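Local coordinates for START domain-containing protein 10 (Homo sapiens, PDB 6SER) that transfers phosphatidylcholine and phosphatidylethanolamine between membranes, preferring species with a palmitoyl or stearoyl chain at sn-1 and an unsaturated chain at sn-2, at residues A[69-77]-A[212-220]. Sequence-based numbering, arbitrary orientation.
Sequences KCRMECCDV and MKKMYKACL
In the helix-grip fold of the START domain a long C-terminal helix lies against the concave face of a curved beta-sheet, and here strand 69-74 with the turn after it meets that helix at 212-220. The two axes run 9.9 Å apart at closest approach and at 33° to each other, so the helix follows the strand and then the turn. Sulfur-bearing side chains fill the strand half of the join. Met72, its CG anti to the backbone N (chi1 167°), reaches straight out to the helix and then bends at its end, laying CE 3.3 Å from Met212 O and 3.8 Å from Tyr216 CB. Met212 bends at its second and third torsions, so that its CE rests 3.7 Å from Met72 CB, while its CG meets Cys70 SG at 3.5 Å. Unbranched methionines suit this seam because their flexibility probably lets the two chains fit each other. The small Cys74 then brings its SG obliquely to the Tyr216 ring, 3.8 Å from CD1, a sulfur-aromatic contact.

Beyond the strand the turn is pinned by Asp76, a short acid that offers the phenol an acceptor. Tyr216 OH donates a hydrogen bond of 2.5 Å, its exact length doubtful, to Asp76 OD2, which sits at the ring edge, the carboxylate and ring planes 29° apart. Compact, branched Val77 puts CG1 between Tyr216 CE1 and Leu220 CD2, 3.6 Å from the latter. Lys213 NZ and Leu220 CG lie over opposite faces of the ring, each offset toward its rim. Along the same helix, Met215 and Cys219 also touch helix 79-87. Tyrosine thus serves both halves, its CB in the methionine layer and its hydroxyl at Asp76; the join is mainly apolar, with one directional bond tying the turn to the helix.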
loop_
_atom_site.group_PDB
_atom_site.type_symbol
_atom_site.label_atom_id
_atom_site.label_comp_id
_atom_site.label_asym_id
_atom_site.label_seq_id
_atom_site.Cartn_x
_atom_site.Cartn_y
_atom_site.Cartn_z
ATOM N N LYS A 69 -7.238 9.160 -2.902
ATOM C CA LYS A 69 -6.020 9.384 -3.669
ATOM C C LYS A 69 -5.243 10.515 -3.017
ATOM O O LYS A 69 -5.817 11.561 -2.696
ATOM C CB LYS A 69 -6.330 9.726 -5.129
ATOM C CG LYS A 69 -5.088 9.995 -5.958
ATOM C CD LYS A 69 -5.400 10.715 -7.260
ATOM C CE LYS A 69 -6.298 9.895 -8.156
ATOM N NZ LYS A 69 -6.409 10.545 -9.485
ATOM N N CYS A 70 -3.949 10.314 -2.798
ATOM C CA CYS A 70 -3.123 11.346 -2.179
ATOM C C CYS A 70 -1.808 11.465 -2.937
ATOM O O CYS A 70 -1.084 10.476 -3.097
ATOM C CB CYS A 70 -2.882 11.053 -0.694
ATOM S SG CYS A 70 -2.172 12.470 0.207
ATOM N N ARG A 71 -1.503 12.677 -3.389
ATOM C CA ARG A 71 -0.346 12.970 -4.219
ATOM C C ARG A 71 0.598 13.887 -3.452
ATOM O O ARG A 71 0.158 14.838 -2.797
ATOM C CB ARG A 71 -0.792 13.621 -5.532
ATOM C CG ARG A 71 0.279 13.838 -6.571
ATOM C CD ARG A 71 -0.354 14.293 -7.881
ATOM N NE ARG A 71 0.622 14.645 -8.910
ATOM C CZ ARG A 71 1.285 15.799 -8.953
ATOM N NH1 ARG A 71 1.095 16.712 -8.007
ATOM N NH2 ARG A 71 2.147 16.039 -9.936
ATOM N N MET A 72 1.895 13.595 -3.514
ATOM C CA MET A 72 2.871 14.380 -2.769
ATOM C C MET A 72 4.130 14.598 -3.592
ATOM O O MET A 72 4.753 13.640 -4.059
ATOM C CB MET A 72 3.230 13.711 -1.445
ATOM C CG MET A 72 4.455 14.322 -0.799
ATOM S SD MET A 72 4.762 13.597 0.808
ATOM C CE MET A 72 5.314 11.957 0.331
ATOM N N GLU A 73 4.506 15.861 -3.749
ATOM C CA GLU A 73 5.699 16.242 -4.487
ATOM C C GLU A 73 6.898 16.176 -3.552
ATOM O O GLU A 73 6.892 16.796 -2.483
ATOM C CB GLU A 73 5.534 17.644 -5.065
ATOM C CG GLU A 73 5.645 17.705 -6.574
ATOM C CD GLU A 73 5.196 19.043 -7.142
ATOM O OE1 GLU A 73 5.851 20.068 -6.844
ATOM O OE2 GLU A 73 4.182 19.064 -7.880
ATOM N N CYS A 74 7.913 15.414 -3.943
ATOM C CA CYS A 74 9.129 15.249 -3.149
ATOM C C CYS A 74 10.262 15.929 -3.909
ATOM O O CYS A 74 10.795 15.375 -4.878
ATOM C CB CYS A 74 9.422 13.775 -2.896
ATOM S SG CYS A 74 8.198 12.952 -1.873
ATOM N N CYS A 75 10.624 17.135 -3.477
ATOM C CA CYS A 75 11.578 17.917 -4.251
ATOM C C CYS A 75 13.009 17.431 -4.077
ATOM O O CYS A 75 13.825 17.637 -4.980
ATOM C CB CYS A 75 11.478 19.399 -3.879
ATOM S SG CYS A 75 12.176 19.807 -2.271
ATOM N N ASP A 76 13.326 16.762 -2.958
ATOM C CA ASP A 76 14.709 16.440 -2.624
ATOM C C ASP A 76 14.912 14.972 -2.260
ATOM O O ASP A 76 15.899 14.645 -1.593
ATOM C CB ASP A 76 15.204 17.338 -1.486
ATOM C CG ASP A 76 14.319 17.266 -0.262
ATOM O OD1 ASP A 76 14.777 17.674 0.823
ATOM O OD2 ASP A 76 13.168 16.787 -0.381
ATOM N N VAL A 77 14.010 14.078 -2.664
ATOM C CA VAL A 77 14.297 12.647 -2.538
ATOM C C VAL A 77 14.085 11.989 -3.898
ATOM O O VAL A 77 13.080 12.253 -4.573
ATOM C CB VAL A 77 13.464 11.974 -1.430
ATOM C CG1 VAL A 77 13.414 12.847 -0.180
ATOM C CG2 VAL A 77 12.068 11.612 -1.897
ATOM N N MET A 212 1.469 10.805 4.688
ATOM C CA MET A 212 2.387 10.954 3.566
ATOM C C MET A 212 3.631 11.731 3.969
ATOM O O MET A 212 4.739 11.416 3.515
ATOM C CB MET A 212 1.689 11.652 2.402
ATOM C CG MET A 212 0.548 10.850 1.792
ATOM S SD MET A 212 1.137 9.500 0.753
ATOM C CE MET A 212 1.855 10.417 -0.612
ATOM N N LYS A 213 3.471 12.764 4.801
ATOM C CA LYS A 213 4.634 13.545 5.202
ATOM C C LYS A 213 5.510 12.771 6.176
ATOM O O LYS A 213 6.732 12.949 6.176
ATOM C CB LYS A 213 4.205 14.890 5.791
ATOM C CG LYS A 213 4.138 16.021 4.745
ATOM C CD LYS A 213 5.465 16.136 3.973
ATOM C CE LYS A 213 5.437 17.196 2.870
ATOM N NZ LYS A 213 6.693 17.203 2.051
ATOM N N LYS A 214 4.915 11.901 6.999
ATOM C CA LYS A 214 5.727 11.000 7.810
ATOM C C LYS A 214 6.571 10.089 6.923
ATOM O O LYS A 214 7.771 9.910 7.163
ATOM C CB LYS A 214 4.838 10.184 8.747
ATOM C CG LYS A 214 4.758 10.755 10.150
ATOM C CD LYS A 214 3.598 10.174 10.946
ATOM C CE LYS A 214 3.654 10.633 12.400
ATOM N NZ LYS A 214 3.889 12.106 12.520
ATOM N N MET A 215 5.967 9.539 5.871
ATOM C CA MET A 215 6.729 8.753 4.910
ATOM C C MET A 215 7.828 9.585 4.263
ATOM O O MET A 215 8.943 9.095 4.049
ATOM C CB MET A 215 5.799 8.187 3.841
ATOM C CG MET A 215 6.529 7.351 2.803
ATOM S SD MET A 215 5.525 6.964 1.363
ATOM C CE MET A 215 4.085 6.234 2.129
ATOM N N TYR A 216 7.534 10.844 3.933
ATOM C CA TYR A 216 8.546 11.685 3.305
ATOM C C TYR A 216 9.740 11.887 4.233
ATOM O O TYR A 216 10.896 11.783 3.806
ATOM C CB TYR A 216 7.950 13.029 2.897
ATOM C CG TYR A 216 9.009 14.064 2.601
ATOM C CD1 TYR A 216 9.699 14.055 1.390
ATOM C CD2 TYR A 216 9.336 15.042 3.535
ATOM C CE1 TYR A 216 10.680 14.994 1.111
ATOM C CE2 TYR A 216 10.318 15.986 3.264
ATOM C CZ TYR A 216 10.983 15.957 2.049
ATOM O OH TYR A 216 11.958 16.892 1.771
ATOM N N LYS A 217 9.480 12.174 5.513
ATOM C CA LYS A 217 10.580 12.319 6.465
ATOM C C LYS A 217 11.371 11.024 6.582
ATOM O O LYS A 217 12.596 11.052 6.760
ATOM C CB LYS A 217 10.053 12.748 7.837
ATOM C CG LYS A 217 9.477 14.162 7.870
ATOM C CD LYS A 217 9.152 14.608 9.292
ATOM C CE LYS A 217 8.633 16.041 9.303
ATOM N NZ LYS A 217 8.728 16.677 10.650
ATOM N N ALA A 218 10.690 9.878 6.483
ATOM C CA ALA A 218 11.388 8.601 6.545
ATOM C C ALA A 218 12.378 8.457 5.396
ATOM O O ALA A 218 13.478 7.924 5.579
ATOM C CB ALA A 218 10.383 7.451 6.538
ATOM N N CYS A 219 12.009 8.936 4.206
ATOM C CA CYS A 219 12.920 8.872 3.066
ATOM C C CYS A 219 14.191 9.680 3.304
ATOM O O CYS A 219 15.255 9.319 2.785
ATOM C CB CYS A 219 12.212 9.356 1.804
ATOM S SG CYS A 219 10.778 8.335 1.326
ATOM N N LEU A 220 14.105 10.773 4.073
ATOM C CA LEU A 220 15.294 11.573 4.362
ATOM C C LEU A 220 16.240 10.831 5.293
ATOM O O LEU A 220 17.466 10.921 5.147
ATOM C CB LEU A 220 14.903 12.918 4.978
ATOM C CG LEU A 220 13.995 13.822 4.141
ATOM C CD1 LEU A 220 13.589 15.054 4.933
ATOM C CD2 LEU A 220 14.684 14.211 2.846
#